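Local atomic coordinates of thermophilic dibenzothiophene desulfurization enzyme C (Paenibacillus sp. A11-2, PDB entry 5XDC), a protein that probably uses reduced FMN and molecular oxygen to oxidise the sulfur of dibenzothiophene, first to the sulfoxide and then to the sulfone. Residues 262-267 / 305-310; 351-356 / 381-386; 358-363 / 374-379. One frame throughout, in Å; residues are numbered along the deposited sequence. Where two conformers were deposited one is given.

Contact 1: residues 262-267 / 305-310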
loop_
_atom_site.group_PDB
_atom_site.type_symbol
_atom_site.label_atom_id
_atom_site.label_comp_id
_atom_site.label_asym_id
_atom_site.label_seq_id
_atom_site.Cartn_x
_atom_site.Cartn_y
_atom_site.Cartn_z
ATOM N N ILE B 262 -13.925 -14.696 6.665
ATOM C CA ILE B 262 -13.916 -13.571 7.602
ATOM C C ILE B 262 -14.024 -12.259 6.837
ATOM O O ILE B 262 -14.788 -11.366 7.215
ATOM C CB ILE B 262 -12.654 -13.607 8.483
ATOM C CG1 ILE B 262 -12.684 -14.813 9.419
ATOM C CG2 ILE B 262 -12.523 -12.310 9.278
ATOM C CD1 ILE B 262 -11.364 -15.086 10.085
ATOM N N ALA B 263 -13.281 -12.144 5.730
ATOM C CA ALA B 263 -13.299 -10.931 4.919
ATOM C C ALA B 263 -14.696 -10.641 4.387
ATOM O O ALA B 263 -15.157 -9.495 4.417
ATOM C CB ALA B 263 -12.307 -11.052 3.767
ATOM N N ARG B 264 -15.371 -11.663 3.858
ATOM C CA ARG B 264 -16.718 -11.466 3.332
ATOM C C ARG B 264 -17.690 -11.105 4.449
ATOM O O ARG B 264 -18.498 -10.184 4.303
ATOM C CB ARG B 264 -17.189 -12.711 2.578
ATOM C CG ARG B 264 -18.634 -12.595 2.087
ATOM C CD ARG B 264 -18.959 -13.593 0.969
ATOM N NE ARG B 264 -18.351 -13.214 -0.314
ATOM C CZ ARG B 264 -18.864 -12.331 -1.170
ATOM N NH1 ARG B 264 -20.003 -11.704 -0.894
ATOM N NH2 ARG B 264 -18.224 -12.066 -2.314
ATOM N N GLY B 265 -17.601 -11.790 5.589
ATOM C CA GLY B 265 -18.483 -11.459 6.697
ATOM C C GLY B 265 -18.276 -10.043 7.199
ATOM O O GLY B 265 -19.240 -9.330 7.500
ATOM N N ALA B 266 -17.017 -9.624 7.306
ATOM C CA ALA B 266 -16.704 -8.269 7.741
ATOM C C ALA B 266 -17.264 -7.238 6.766
ATOM O O ALA B 266 -17.844 -6.225 7.172
ATOM C CB ALA B 266 -15.192 -8.115 7.872
ATOM N N LEU B 267 -17.067 -7.461 5.474
ATOM C CA LEU B 267 -17.521 -6.484 4.492
ATOM C C LEU B 267 -19.043 -6.352 4.513
ATOM O O LEU B 267 -19.574 -5.238 4.461
ATOM C CB LEU B 267 -17.014 -6.877 3.104
ATOM C CG LEU B 267 -16.877 -5.816 2.015
ATOM C CD1 LEU B 267 -16.059 -4.635 2.448
ATOM C CD2 LEU B 267 -16.254 -6.465 0.769
ATOM N N GLN B 305 -11.240 -6.702 -4.654
ATOM C CA GLN B 305 -10.211 -7.657 -4.271
ATOM C C GLN B 305 -10.825 -8.959 -3.771
ATOM O O GLN B 305 -10.325 -10.042 -4.092
ATOM C CB GLN B 305 -9.298 -7.055 -3.211
ATOM C CG GLN B 305 -8.471 -5.908 -3.716
ATOM C CD GLN B 305 -7.614 -5.314 -2.620
ATOM O OE1 GLN B 305 -7.779 -4.159 -2.255
ATOM N NE2 GLN B 305 -6.707 -6.115 -2.074
ATOM N N LEU B 306 -11.905 -8.876 -2.984
ATOM C CA LEU B 306 -12.562 -10.093 -2.497
ATOM C C LEU B 306 -13.083 -10.951 -3.645
ATOM O O LEU B 306 -12.902 -12.176 -3.641
ATOM C CB LEU B 306 -13.701 -9.744 -1.550
ATOM C CG LEU B 306 -14.457 -10.944 -0.976
ATOM C CD1 LEU B 306 -13.567 -11.823 -0.128
ATOM C CD2 LEU B 306 -15.625 -10.446 -0.181
ATOM N N GLN B 307 -13.740 -10.333 -4.636
ATOM C CA GLN B 307 -14.259 -11.101 -5.765
ATOM C C GLN B 307 -13.139 -11.868 -6.440
ATOM O O GLN B 307 -13.268 -13.061 -6.726
ATOM C CB GLN B 307 -14.931 -10.196 -6.801
ATOM C CG GLN B 307 -16.087 -9.324 -6.348
ATOM C CD GLN B 307 -17.098 -10.013 -5.459
ATOM O OE1 GLN B 307 -17.808 -10.927 -5.892
ATOM N NE2 GLN B 307 -17.202 -9.546 -4.215
ATOM N N VAL B 308 -12.027 -11.190 -6.715
ATOM C CA VAL B 308 -10.951 -11.837 -7.450
ATOM C C VAL B 308 -10.324 -12.940 -6.609
ATOM O O VAL B 308 -10.042 -14.035 -7.112
ATOM C CB VAL B 308 -9.912 -10.796 -7.899
ATOM C CG1 VAL B 308 -8.723 -11.478 -8.561
ATOM C CG2 VAL B 308 -10.533 -9.789 -8.860
ATOM N N ALA B 309 -10.086 -12.672 -5.320
ATOM C CA ALA B 309 -9.487 -13.684 -4.448
ATOM C C ALA B 309 -10.379 -14.912 -4.339
ATOM O O ALA B 309 -9.888 -16.049 -4.338
ATOM C CB ALA B 309 -9.223 -13.104 -3.060
ATOM N N GLU B 310 -11.691 -14.707 -4.223
ATOM C CA GLU B 310 -12.609 -15.842 -4.129
ATOM C C GLU B 310 -12.621 -16.638 -5.424
ATOM O O GLU B 310 -12.568 -17.877 -5.410
ATOM C CB GLU B 310 -14.014 -15.359 -3.811
ATOM C CG GLU B 310 -14.171 -14.835 -2.393
ATOM C CD GLU B 310 -15.565 -14.309 -2.098
ATOM O OE1 GLU B 310 -16.249 -13.806 -3.018
ATOM O OE2 GLU B 310 -15.965 -14.381 -0.919
HETATM O O HOH W 1 -20.068 -11.734 -4.980
#
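A two-pronged salt bridge carries the polar half of this helix pair. Arg-264 leaves its helix with CG anti to the backbone N and bends at chi3 (-74°), which turns the guanidinium side-on to the carboxylate of Glu-310. NE reaches OE2 of Glu-310 at 2.7 Å in an almost straight bond (177°), and NH2 meets OE1 of the same carboxylate, also at 2.7 Å. Both oxygens use their syn lone pairs, so the two flat groups lie nearly coplanar. Gln-307 comes close too, but its NE2 is given to Ala-303 O; its OE1 bonds Gln-340 of the second subunit and a water that also accepts a weak hydrogen bond from Arg-264 NH2.

The apolar half centres on Leu-306. Its CD2 lies 3.7 Å from Arg-264 NH2, over one guanidinium face, and 4.1 Å from Leu-267 CD2, while CD1 rests on the methyl of Ala-263. An alanine in place of Arg-264 would remove both bonds to Glu-310 and probably leave the carboxylate poorly paired and Leu-306 less well covered.

Helices 247-276 and 293-324 run antiparallel here, at 153°; Ile-262 and Ala-266 pack on helices 331-363 and 376-385.

Contact 2: residues 351-356 / 381-386. With IND (indole), chain J.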
loop_
_atom_site.group_PDB
_atom_site.type_symbol
_atom_site.label_atom_id
_atom_site.label_comp_id
_atom_site.label_asym_id
_atom_site.label_seq_id
_atom_site.Cartn_x
_atom_site.Cartn_y
_atom_site.Cartn_z
ATOM N N LEU B 351 -5.574 -9.217 2.331
ATOM C CA LEU B 351 -6.909 -8.653 2.169
ATOM C C LEU B 351 -7.643 -8.586 3.502
ATOM O O LEU B 351 -8.169 -7.535 3.884
ATOM C CB LEU B 351 -7.716 -9.477 1.153
ATOM C CG LEU B 351 -9.172 -9.038 1.043
ATOM C CD1 LEU B 351 -9.246 -7.584 0.612
ATOM C CD2 LEU B 351 -9.935 -9.954 0.082
ATOM N N VAL B 352 -7.695 -9.701 4.232
ATOM C CA VAL B 352 -8.532 -9.719 5.426
ATOM C C VAL B 352 -7.949 -8.810 6.500
ATOM O O VAL B 352 -8.694 -8.150 7.229
ATOM C CB VAL B 352 -8.754 -11.158 5.940
ATOM C CG1 VAL B 352 -7.504 -11.763 6.558
ATOM C CG2 VAL B 352 -9.901 -11.165 6.950
ATOM N N ILE B 353 -6.618 -8.736 6.602
ATOM C CA ILE B 353 -6.010 -7.908 7.642
ATOM C C ILE B 353 -6.238 -6.422 7.346
ATOM O O ILE B 353 -6.526 -5.637 8.258
ATOM C CB ILE B 353 -4.513 -8.250 7.790
ATOM C CG1 ILE B 353 -4.320 -9.670 8.355
ATOM C CG2 ILE B 353 -3.781 -7.236 8.676
ATOM C CD1 ILE B 353 -4.953 -9.918 9.721
ATOM N N GLU B 354 -6.145 -6.019 6.073
ATOM C CA GLU B 354 -6.394 -4.622 5.702
ATOM C C GLU B 354 -7.862 -4.265 5.876
ATOM O O GLU B 354 -8.201 -3.238 6.472
ATOM C CB GLU B 354 -5.970 -4.373 4.246
ATOM C CG GLU B 354 -4.494 -4.441 4.021
ATOM C CD GLU B 354 -4.101 -4.167 2.572
ATOM O OE1 GLU B 354 -5.002 -3.940 1.735
ATOM O OE2 GLU B 354 -2.884 -4.180 2.274
ATOM N N LEU B 355 -8.750 -5.116 5.366
ATOM C CA LEU B 355 -10.176 -4.825 5.303
ATOM C C LEU B 355 -10.803 -4.724 6.693
ATOM O O LEU B 355 -11.605 -3.818 6.963
ATOM C CB LEU B 355 -10.820 -5.930 4.468
ATOM C CG LEU B 355 -12.301 -6.122 4.260
ATOM C CD1 LEU B 355 -12.448 -7.045 3.027
ATOM C CD2 LEU B 355 -12.950 -6.736 5.489
ATOM N N THR B 356 -10.458 -5.642 7.588
ATOM C CA THR B 356 -11.122 -5.668 8.883
ATOM C C THR B 356 -10.757 -4.460 9.729
ATOM O O THR B 356 -11.516 -4.107 10.640
ATOM C CB THR B 356 -10.801 -6.963 9.639
ATOM O OG1 THR B 356 -9.387 -7.138 9.760
ATOM C CG2 THR B 356 -11.409 -8.158 8.919
ATOM N N ASP B 381 -10.176 -12.047 14.995
ATOM C CA ASP B 381 -10.134 -13.427 14.518
ATOM C C ASP B 381 -9.090 -13.591 13.428
ATOM O O ASP B 381 -8.244 -14.491 13.482
ATOM C CB ASP B 381 -11.509 -13.831 14.008
ATOM C CG ASP B 381 -12.522 -14.006 15.122
ATOM O OD1 ASP B 381 -12.116 -14.239 16.286
ATOM O OD2 ASP B 381 -13.733 -13.916 14.829
ATOM N N ALA B 382 -9.126 -12.708 12.432
ATOM C CA ALA B 382 -8.174 -12.786 11.338
ATOM C C ALA B 382 -6.761 -12.515 11.819
ATOM O O ALA B 382 -5.829 -13.225 11.428
ATOM C CB ALA B 382 -8.561 -11.797 10.242
ATOM N N ARG B 383 -6.573 -11.477 12.642
ATOM C CA ARG B 383 -5.223 -11.135 13.088
ATOM C C ARG B 383 -4.600 -12.288 13.866
ATOM O O ARG B 383 -3.388 -12.528 13.776
ATOM C CB ARG B 383 -5.251 -9.861 13.945
ATOM C CG ARG B 383 -3.903 -9.404 14.508
ATOM C CD ARG B 383 -2.946 -8.926 13.437
ATOM N NE ARG B 383 -2.464 -10.025 12.607
ATOM C CZ ARG B 383 -1.676 -9.883 11.552
ATOM N NH1 ARG B 383 -1.217 -8.690 11.210
ATOM N NH2 ARG B 383 -1.340 -10.947 10.822
ATOM N N THR B 384 -5.415 -13.018 14.635
ATOM C CA THR B 384 -4.921 -14.173 15.381
ATOM C C THR B 384 -4.502 -15.303 14.444
ATOM O O THR B 384 -3.354 -15.760 14.474
ATOM C CB THR B 384 -5.997 -14.647 16.369
ATOM O OG1 THR B 384 -6.276 -13.615 17.328
ATOM C CG2 THR B 384 -5.552 -15.885 17.143
ATOM N N HIS B 385 -5.418 -15.788 13.605
ATOM C CA HIS B 385 -5.084 -17.018 12.908
ATOM C C HIS B 385 -4.110 -16.814 11.754
ATOM O O HIS B 385 -3.368 -17.747 11.425
ATOM C CB HIS B 385 -6.319 -17.737 12.389
ATOM C CG HIS B 385 -6.005 -19.148 12.034
ATOM N ND1 HIS B 385 -5.699 -19.525 10.747
ATOM C CD2 HIS B 385 -5.788 -20.238 12.811
ATOM C CE1 HIS B 385 -5.381 -20.809 10.733
ATOM N NE2 HIS B 385 -5.423 -21.266 11.973
ATOM N N THR B 386 -4.081 -15.634 11.121
ATOM C CA THR B 386 -3.137 -15.416 10.030
ATOM C C THR B 386 -1.686 -15.585 10.477
ATOM O O THR B 386 -0.797 -15.711 9.627
ATOM C CB THR B 386 -3.303 -14.011 9.411
ATOM O OG1 THR B 386 -3.278 -13.012 10.441
ATOM C CG2 THR B 386 -4.574 -13.887 8.592
HETATM N N1 IND J . -5.766 -19.865 16.680
HETATM C C2 IND J . -6.316 -21.061 16.861
HETATM C C3 IND J . -5.361 -21.856 16.558
HETATM C C4 IND J . -2.990 -21.889 15.781
HETATM C C5 IND J . -1.959 -21.011 15.436
HETATM C C6 IND J . -2.155 -19.616 15.490
HETATM C C7 IND J . -3.384 -19.101 15.892
HETATM C C8 IND J . -4.409 -19.960 16.239
HETATM C C9 IND J . -4.203 -21.382 16.175
#
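Ile-353 is the residue most buried by this contact, and its CD1 does most of the touching. The side chain has CG1 beside the backbone N (chi1 -68°) and folds again at chi2, so that CD1 sits 3.6 Å from Arg-383 CA and 3.8 Å from Arg-383 CZ, over the centre of one guanidinium face. The same methyl meets Thr-386 OG1 tip to tip at 3.6 Å.

Ala-382 is next. Its small CB points at the other helix and nestles against both methyls of Val-352, with CG2 the nearer at 3.6 Å; CD1 of Ile-353 also touches it. The axes of the two short segments approach to 9.3 Å.

Arg-383 contributes with its far end. Bends at chi2 and chi3 curl the chain back so that NH2 donates to Thr-386 OG1 at 2.9 Å, from a tilted and rather bent approach, while that hydroxyl itself donates to Ala-382 O at 2.7 Å. NH1 forms a salt bridge with Glu-361 of the third subunit and a hydrogen bond with the Ser-357 carbonyl of the same subunit, which would help hold the guanidinium over the isoleucine.

Just beyond, His-385 brings CD2 to 3.7 Å from C8 of the bound indole, and its two ring nitrogens bond Tyr-259 and the FMN-site residue Tyr-93. This is antiparallel helix packing in the C-terminal helical bundle of the acyl-CoA dehydrogenase fold, one helix of which presents Thr-384 and His-385 to the indole pocket.

Contact 3: residues 358-363 / 374-379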
loop_
_atom_site.group_PDB
_atom_site.type_symbol
_atom_site.label_atom_id
_atom_site.label_comp_id
_atom_site.label_asym_id
_atom_site.label_seq_id
_atom_site.Cartn_x
_atom_site.Cartn_y
_atom_site.Cartn_z
ATOM N N ARG B 358 -9.554 -1.291 8.062
ATOM C CA ARG B 358 -9.834 -0.059 7.336
ATOM C C ARG B 358 -11.319 0.197 7.130
ATOM O O ARG B 358 -11.700 1.344 6.885
ATOM C CB ARG B 358 -9.125 -0.086 5.980
ATOM C CG ARG B 358 -7.615 0.083 6.105
ATOM C CD ARG B 358 -6.939 -0.110 4.760
ATOM N NE ARG B 358 -5.493 -0.254 4.895
ATOM C CZ ARG B 358 -4.683 -0.629 3.913
ATOM N NH1 ARG B 358 -5.173 -0.903 2.708
ATOM N NH2 ARG B 358 -3.376 -0.726 4.137
ATOM N N LEU B 359 -12.171 -0.826 7.224
ATOM C CA LEU B 359 -13.600 -0.590 7.043
ATOM C C LEU B 359 -14.157 0.364 8.095
ATOM O O LEU B 359 -15.184 0.999 7.849
ATOM C CB LEU B 359 -14.373 -1.912 7.055
ATOM C CG LEU B 359 -14.359 -2.675 5.727
ATOM C CD1 LEU B 359 -14.940 -4.070 5.892
ATOM C CD2 LEU B 359 -15.120 -1.908 4.674
ATOM N N TYR B 360 -13.499 0.503 9.250
ATOM C CA TYR B 360 -13.950 1.504 10.218
ATOM C C TYR B 360 -13.970 2.892 9.587
ATOM O O TYR B 360 -14.832 3.719 9.909
ATOM C CB TYR B 360 -13.053 1.514 11.458
ATOM C CG TYR B 360 -13.409 0.471 12.501
ATOM C CD1 TYR B 360 -14.381 0.733 13.460
ATOM C CD2 TYR B 360 -12.770 -0.759 12.541
ATOM C CE1 TYR B 360 -14.715 -0.207 14.421
ATOM C CE2 TYR B 360 -13.105 -1.706 13.510
ATOM C CZ TYR B 360 -14.073 -1.421 14.435
ATOM O OH TYR B 360 -14.421 -2.354 15.386
ATOM N N GLU B 361 -13.019 3.163 8.692
ATOM C CA GLU B 361 -12.935 4.474 8.061
ATOM C C GLU B 361 -14.186 4.768 7.244
ATOM O O GLU B 361 -14.601 5.928 7.133
ATOM C CB GLU B 361 -11.680 4.531 7.190
ATOM C CG GLU B 361 -11.319 5.902 6.672
ATOM C CD GLU B 361 -9.970 5.921 5.965
ATOM O OE1 GLU B 361 -9.933 6.323 4.788
ATOM O OE2 GLU B 361 -8.938 5.569 6.587
ATOM N N ALA B 362 -14.815 3.731 6.692
ATOM C CA ALA B 362 -16.048 3.903 5.946
ATOM C C ALA B 362 -17.259 4.041 6.858
ATOM O O ALA B 362 -18.229 4.708 6.491
ATOM C CB ALA B 362 -16.261 2.720 4.998
ATOM N N MET B 363 -17.220 3.429 8.041
ATOM C CA MET B 363 -18.370 3.394 8.934
ATOM C C MET B 363 -18.459 4.620 9.833
ATOM O O MET B 363 -19.571 5.062 10.145
ATOM C CB MET B 363 -18.322 2.130 9.801
ATOM C CG MET B 363 -18.576 0.852 9.025
ATOM S SD MET B 363 -18.721 -0.607 10.074
ATOM C CE MET B 363 -17.015 -0.804 10.523
ATOM N N GLY B 374 -19.208 -4.553 18.248
ATOM C CA GLY B 374 -18.428 -5.776 18.208
ATOM C C GLY B 374 -17.766 -6.072 16.881
ATOM O O GLY B 374 -17.359 -7.214 16.648
ATOM N N PHE B 375 -17.620 -5.075 16.017
ATOM C CA PHE B 375 -17.080 -5.319 14.683
ATOM C C PHE B 375 -15.619 -5.730 14.732
ATOM O O PHE B 375 -15.139 -6.419 13.821
ATOM C CB PHE B 375 -17.258 -4.063 13.826
ATOM C CG PHE B 375 -16.800 -4.228 12.405
ATOM C CD1 PHE B 375 -17.636 -4.786 11.465
ATOM C CD2 PHE B 375 -15.533 -3.823 12.020
ATOM C CE1 PHE B 375 -17.217 -4.950 10.177
ATOM C CE2 PHE B 375 -15.121 -3.981 10.718
ATOM C CZ PHE B 375 -15.964 -4.545 9.807
ATOM N N ASP B 376 -14.907 -5.343 15.787
ATOM C CA ASP B 376 -13.506 -5.690 15.934
ATOM C C ASP B 376 -13.277 -7.191 16.017
ATOM O O ASP B 376 -12.135 -7.616 15.886
ATOM C CB ASP B 376 -12.939 -5.019 17.177
ATOM C CG ASP B 376 -13.615 -5.468 18.432
ATOM O OD1 ASP B 376 -14.829 -5.219 18.581
ATOM O OD2 ASP B 376 -12.927 -6.054 19.296
ATOM N N ARG B 377 -14.326 -7.983 16.245
ATOM C CA ARG B 377 -14.190 -9.438 16.235
ATOM C C ARG B 377 -13.565 -9.940 14.940
ATOM O O ARG B 377 -12.753 -10.872 14.954
ATOM C CB ARG B 377 -15.560 -10.080 16.442
ATOM C CG ARG B 377 -15.560 -11.578 16.389
ATOM C CD ARG B 377 -16.957 -12.116 16.740
ATOM N NE ARG B 377 -18.001 -11.543 15.888
ATOM C CZ ARG B 377 -18.367 -12.023 14.709
ATOM N NH1 ARG B 377 -17.799 -13.122 14.224
ATOM N NH2 ARG B 377 -19.310 -11.407 14.012
ATOM N N PHE B 378 -13.933 -9.344 13.803
ATOM C CA PHE B 378 -13.391 -9.813 12.529
ATOM C C PHE B 378 -11.879 -9.610 12.462
ATOM O O PHE B 378 -11.130 -10.538 12.127
ATOM C CB PHE B 378 -14.090 -9.097 11.373
ATOM C CG PHE B 378 -15.567 -9.398 11.268
ATOM C CD1 PHE B 378 -16.007 -10.581 10.682
ATOM C CD2 PHE B 378 -16.513 -8.489 11.721
ATOM C CE1 PHE B 378 -17.362 -10.857 10.572
ATOM C CE2 PHE B 378 -17.868 -8.750 11.611
ATOM C CZ PHE B 378 -18.292 -9.947 11.046
ATOM N N TRP B 379 -11.405 -8.412 12.810
ATOM C CA TRP B 379 -9.967 -8.178 12.856
ATOM C C TRP B 379 -9.306 -9.078 13.887
ATOM O O TRP B 379 -8.251 -9.657 13.622
ATOM C CB TRP B 379 -9.671 -6.710 13.153
ATOM C CG TRP B 379 -8.198 -6.425 13.346
ATOM C CD1 TRP B 379 -7.279 -6.176 12.375
ATOM C CD2 TRP B 379 -7.490 -6.373 14.586
ATOM N NE1 TRP B 379 -6.031 -5.981 12.931
ATOM C CE2 TRP B 379 -6.138 -6.095 14.289
ATOM C CE3 TRP B 379 -7.867 -6.528 15.921
ATOM C CZ2 TRP B 379 -5.171 -5.963 15.270
ATOM C CZ3 TRP B 379 -6.895 -6.406 16.896
ATOM C CH2 TRP B 379 -5.568 -6.119 16.566
HETATM O O HOH W 2 -16.586 -1.977 16.867
#
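Phe-375 is the tight part, a ring wedged among three side chains of segment 358-363. With CG anti to the backbone N (chi1 -177°), it reaches across from the turn that leads into helix 376-385. CE of Met-363 stands over the middle of one face, 3.7 Å from the ring centroid, and SD lies above the same face, so a CH-pi contact and a Met-aromatic contact share one surface; the bend at chi3 of Met-363 turns the methyl down onto the ring. The opposite face takes CD2 of Phe-378, from its own segment, toward the rim. Around the edge, Leu-359 CD1 comes to 4.1 Å from Phe-375 CZ.

The pairing with Tyr-360 is edge-to-face, or T-shaped: the phenylalanine directs its edge at the tyrosine face, with planes at 87° and centroids 5.3 Å apart. The closest carbons are Tyr-360 CE2 and Phe-375 CD2, at 3.5 Å. This aromatic cluster joins the kinked C-terminal end of helix 331-363 to the start of helix 376-385 in the acyl-CoA dehydrogenase-type C-terminal domain, and the chain between them carries the FMN-site residues Ala-365 and Arg-366.

Toward the tyrosine hydroxyl, packed carbons give way to a watered edge. Tyr-360 OH lies 3.1 Å from Asp-376 N, but at an angle too poor for a hydrogen bond; instead it bonds a water 2.7 Å from OH, lying in the plane of the ring, and that water accepts a weak bond from Phe-375 N. The carboxylate of Asp-376 turns elsewhere, its OD2 forming a salt bridge with Arg-380.

How the contacts relate
All three contacts belong to the C-terminal acyl-CoA dehydrogenase-type domain. Contact 1, between helices 247-276 and 293-324, closes before the other two open; contacts 2 and 3 both join helix 331-363 to helix 376-385, and contact 3, whose segments lie between those of contact 2, is nested inside it. Centres of contacts 1 and 2, and of 2 and 3, are about 11 Å apart, those of 1 and 3 about 14 Å. Ala-266 packs on Leu-355 and Phe-378, and Thr-356 on Trp-379. The four helices thus form one continuous core, which reaches the indole pocket through Thr-384 and His-385 of helix 376-385, with the second subunit flanking contact 1 and the third contacts 2 and 3.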